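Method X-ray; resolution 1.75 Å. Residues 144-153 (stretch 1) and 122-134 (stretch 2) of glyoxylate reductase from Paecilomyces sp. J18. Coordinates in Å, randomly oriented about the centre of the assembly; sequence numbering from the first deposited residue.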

# COMPACT_ATOMS: atom_id res chain seq x y z
N GLY A 144 -1.19 -23.37 25.73
CA GLY A 144 0.21 -23.04 25.92
C GLY A 144 0.36 -21.84 26.85
O GLY A 144 -0.30 -21.78 27.90
N LYS A 145 1.20 -20.87 26.48
CA LYS A 145 1.38 -19.64 27.27
C LYS A 145 0.45 -18.49 26.88
O LYS A 145 0.78 -17.32 27.12
CB LYS A 145 2.83 -19.15 27.16
CG LYS A 145 3.87 -20.10 27.83
CD LYS A 145 3.73 -20.08 29.38
CE LYS A 145 2.90 -21.26 29.93
NZ LYS A 145 2.40 -21.07 31.33
N THR A 146 -0.69 -18.80 26.26
CA THR A 146 -1.64 -17.75 25.88
C THR A 146 -1.99 -16.87 27.07
O THR A 146 -2.23 -17.35 28.18
CB THR A 146 -2.92 -18.36 25.34
OG1 THR A 146 -2.61 -19.12 24.18
CG2 THR A 146 -3.94 -17.29 24.97
N THR A 147 -1.98 -15.56 26.85
CA THR A 147 -2.34 -14.63 27.91
C THR A 147 -3.65 -14.01 27.55
O THR A 147 -4.10 -14.13 26.41
CB THR A 147 -1.27 -13.52 28.10
OG1 THR A 147 -1.08 -12.81 26.87
CG2 THR A 147 0.04 -14.14 28.50
N LEU A 148 -4.31 -13.39 28.54
CA LEU A 148 -5.54 -12.66 28.27
C LEU A 148 -5.29 -11.45 27.35
O LEU A 148 -4.31 -10.70 27.52
CB LEU A 148 -6.21 -12.23 29.58
CG LEU A 148 -6.58 -13.38 30.54
CD1 LEU A 148 -7.13 -12.82 31.86
CD2 LEU A 148 -7.61 -14.33 29.92
N GLY A 149 -6.20 -11.25 26.39
CA GLY A 149 -6.13 -10.11 25.48
C GLY A 149 -7.06 -9.00 25.96
O GLY A 149 -7.52 -8.98 27.11
N HIS A 150 -7.25 -8.02 25.11
CA HIS A 150 -8.16 -6.89 25.39
C HIS A 150 -9.22 -6.77 24.31
O HIS A 150 -8.96 -7.03 23.12
CB HIS A 150 -7.34 -5.61 25.41
CG HIS A 150 -6.52 -5.46 26.65
ND1 HIS A 150 -7.07 -5.06 27.86
CD2 HIS A 150 -5.22 -5.73 26.90
CE1 HIS A 150 -6.13 -5.06 28.78
NE2 HIS A 150 -4.99 -5.45 28.23
N ASP A 151 -10.43 -6.37 24.71
CA ASP A 151 -11.51 -6.16 23.76
C ASP A 151 -11.33 -4.81 23.13
O ASP A 151 -10.90 -3.87 23.79
CB ASP A 151 -12.85 -6.14 24.48
CG ASP A 151 -13.19 -7.49 25.09
OD1 ASP A 151 -12.74 -8.53 24.55
OD2 ASP A 151 -13.89 -7.48 26.12
N PRO A 152 -11.66 -4.71 21.84
CA PRO A 152 -11.67 -3.37 21.22
C PRO A 152 -12.85 -2.53 21.63
O PRO A 152 -12.80 -1.30 21.49
CB PRO A 152 -11.76 -3.69 19.73
CG PRO A 152 -12.40 -5.05 19.64
CD PRO A 152 -11.92 -5.79 20.87
N ASN A 153 -13.91 -3.15 22.15
CA ASN A 153 -15.08 -2.39 22.61
C ASN A 153 -14.72 -1.20 23.53
O ASN A 153 -13.98 -1.34 24.51
CB ASN A 153 -16.08 -3.34 23.33
CG ASN A 153 -17.40 -2.69 23.59
OD1 ASN A 153 -17.92 -1.99 22.75
ND2 ASN A 153 -17.96 -2.91 24.79
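Stretch 2 122-134: LMIGALRQAYVPI

Stretch 2 meets the irregular chain of stretch 1, extended through 146-151, through one direct hydrogen bond, four bridging waters and a small apolar cluster, burying 510 Å² in all. The direct bond runs from His150 N to Leu127 O, 3.0 Å long with an N-H...O angle of 157°. Leu127 lies in the last turn of a helix that enters from earlier in the chain; its carbonyl receives a donor from stretch 1.

The helix closes in a Schellman motif. Gln129, with phi/psi of 42/55, is the first residue to leave helical values, and two bonds lead back into the last turn: Gln129 N to Ala126 O at 3.1 Å and Ala130 N to Gly125 O at 2.8 Å. A second helical segment follows and includes 131-134, continuing beyond the stretch.

Four waters bridge the stretches. Water 1 accepts from Arg128 NE at 2.8 Å and donates to His150 O at 2.8 Å, joining two atoms that are themselves 4.4 Å apart. Water 2 donates to both Arg128 O (2.7 Å) and Thr147 O (2.8 Å), so that two carbonyls lacking a donor between them are held together. Water 3 accepts from Thr147 N at 3.1 Å and donates to Gln129 O at 3.1 Å. Water 4 donates to Gln129 OE1 at 2.9 Å and lies 2.7 Å from Thr147 OG1, linking the two side chains. Thr147 thus meets Arg128 and Gln129, in the turn that closes the helix, through its backbone N and O and its hydroxyl, each by way of water. Asp151 OD1 lies 4.3 Å from Arg128 NH2, but well out of the guanidinium plane; opposite charges are near each other without an N-H pointing at the oxygen.

The backbones come close at Gly149, whose CA is 4.2 Å from Arg128 CA and 3.1 Å from Leu127 O. An ideal CB on Gly149 would point toward stretch 2 and clash, 2.5 Å from Leu127 O and 2.8 Å from Arg128 CD, so the bare glycine allows this approach. From Gly149 the paired positions run in opposite senses: earlier residues of stretch 1 lie against later residues of stretch 2, with Thr146 CA 5.4 Å from Pro133 CA.

Packing flanks the polar centre. Toward the end of stretch 1, Pro152 directs its CB at the helix and rests among three side chains, the neighbours Met123 and Ile124, and Leu127 one turn on: its CG is 4.0 Å from Ile124 CD1, while its CB is 4.1 Å from Leu127 CD1 and 4.3 Å from Met123 CE. Leu127, in m,t, also brings its CD2 to 4.3 Å from His150 CB. Toward the start, Val132 (chi1 t) points its CB toward stretch 1 and sets CG1 against the backbone, 3.6 Å from Thr146 N and 3.7 Å from Lys145 C. Thr146 OG1 touches Pro133 CB at 3.3 Å, while the end of the Lys145 side chain leads away. Leu148 turns its CB away, and Asn153 is out of reach.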

# COMPACT_ATOMS: atom_id res chain seq x y z
N LEU A 122 -5.48 -8.06 11.54
CA LEU A 122 -4.28 -7.75 12.31
C LEU A 122 -4.55 -7.11 13.67
O LEU A 122 -3.84 -7.40 14.62
CB LEU A 122 -3.32 -6.87 11.48
CG LEU A 122 -2.64 -7.55 10.32
CD1 LEU A 122 -1.90 -6.50 9.45
CD2 LEU A 122 -1.65 -8.63 10.84
N MET A 123 -5.52 -6.19 13.75
CA MET A 123 -5.81 -5.52 15.01
C MET A 123 -6.31 -6.51 16.07
O MET A 123 -5.88 -6.50 17.21
CB MET A 123 -6.88 -4.44 14.78
CG MET A 123 -7.19 -3.64 16.05
SD MET A 123 -8.56 -2.46 15.80
CE MET A 123 -10.00 -3.54 15.78
N ILE A 124 -7.26 -7.36 15.71
CA ILE A 124 -7.74 -8.34 16.66
C ILE A 124 -6.60 -9.31 17.04
O ILE A 124 -6.43 -9.62 18.23
CB ILE A 124 -8.92 -9.11 16.04
CG1 ILE A 124 -10.08 -8.13 15.75
CG2 ILE A 124 -9.37 -10.24 16.98
CD1 ILE A 124 -10.53 -7.32 16.97
N GLY A 125 -5.78 -9.71 16.06
CA GLY A 125 -4.63 -10.59 16.30
C GLY A 125 -3.69 -9.96 17.35
O GLY A 125 -3.19 -10.65 18.28
N ALA A 126 -3.47 -8.66 17.21
CA ALA A 126 -2.51 -7.95 18.07
C ALA A 126 -3.08 -7.80 19.47
O ALA A 126 -2.37 -7.99 20.47
CB ALA A 126 -2.18 -6.61 17.47
N LEU A 127 -4.38 -7.49 19.55
CA LEU A 127 -5.03 -7.35 20.85
C LEU A 127 -5.17 -8.66 21.59
O LEU A 127 -5.33 -8.63 22.83
CB LEU A 127 -6.42 -6.74 20.68
CG LEU A 127 -6.48 -5.27 20.27
CD1 LEU A 127 -7.88 -4.95 19.81
CD2 LEU A 127 -6.12 -4.38 21.43
N ARG A 128 -5.19 -9.79 20.89
CA ARG A 128 -5.21 -11.11 21.52
C ARG A 128 -3.81 -11.73 21.62
O ARG A 128 -3.66 -12.85 22.17
CB ARG A 128 -6.13 -12.11 20.75
CG ARG A 128 -7.60 -11.68 20.60
CD ARG A 128 -8.19 -11.42 21.98
NE ARG A 128 -9.65 -11.24 21.92
CZ ARG A 128 -10.54 -12.19 22.21
NH1 ARG A 128 -10.14 -13.40 22.60
NH2 ARG A 128 -11.84 -11.93 22.10
N GLN A 129 -2.80 -11.03 21.07
CA GLN A 129 -1.45 -11.61 20.85
C GLN A 129 -1.58 -13.04 20.32
O GLN A 129 -1.03 -14.03 20.86
CB GLN A 129 -0.57 -11.51 22.12
CG GLN A 129 -0.60 -10.08 22.66
CD GLN A 129 0.31 -9.82 23.83
OE1 GLN A 129 0.95 -10.74 24.36
NE2 GLN A 129 0.41 -8.55 24.25
N ALA A 130 -2.32 -13.14 19.22
CA ALA A 130 -2.86 -14.41 18.77
C ALA A 130 -1.84 -15.39 18.23
O ALA A 130 -2.15 -16.57 18.05
CB ALA A 130 -3.96 -14.19 17.71
N TYR A 131 -0.63 -14.93 17.93
CA TYR A 131 0.40 -15.86 17.47
C TYR A 131 0.71 -16.91 18.54
O TYR A 131 1.03 -18.05 18.23
CB TYR A 131 1.68 -15.11 17.00
CG TYR A 131 2.73 -16.06 16.43
CD1 TYR A 131 2.54 -16.69 15.20
CD2 TYR A 131 3.91 -16.33 17.13
CE1 TYR A 131 3.51 -17.58 14.67
CE2 TYR A 131 4.88 -17.22 16.63
CZ TYR A 131 4.67 -17.82 15.38
OH TYR A 131 5.62 -18.68 14.87
N VAL A 132 0.60 -16.54 19.81
CA VAL A 132 0.80 -17.52 20.87
C VAL A 132 -0.23 -18.67 20.84
O VAL A 132 0.17 -19.82 20.77
CB VAL A 132 0.95 -16.85 22.26
CG1 VAL A 132 1.17 -17.90 23.34
CG2 VAL A 132 2.13 -15.89 22.21
N PRO A 133 -1.55 -18.37 20.90
CA PRO A 133 -2.50 -19.49 20.84
C PRO A 133 -2.56 -20.21 19.48
O PRO A 133 -2.79 -21.41 19.47
CB PRO A 133 -3.86 -18.83 21.18
CG PRO A 133 -3.67 -17.37 20.88
CD PRO A 133 -2.22 -17.11 21.28
N ILE A 134 -2.29 -19.51 18.37
CA ILE A 134 -2.25 -20.14 17.05
C ILE A 134 -1.17 -21.21 17.04
O ILE A 134 -1.37 -22.32 16.56
CB ILE A 134 -1.96 -19.12 15.96
CG1 ILE A 134 -3.21 -18.27 15.72
CG2 ILE A 134 -1.52 -19.82 14.64
CD1 ILE A 134 -2.98 -17.05 14.91
O HOH W 1 -9.93 -8.58 21.00
O HOH W 2 -5.04 -14.44 23.78
O HOH W 3 -1.50 -14.65 23.89
O HOH W 4 0.56 -13.53 24.84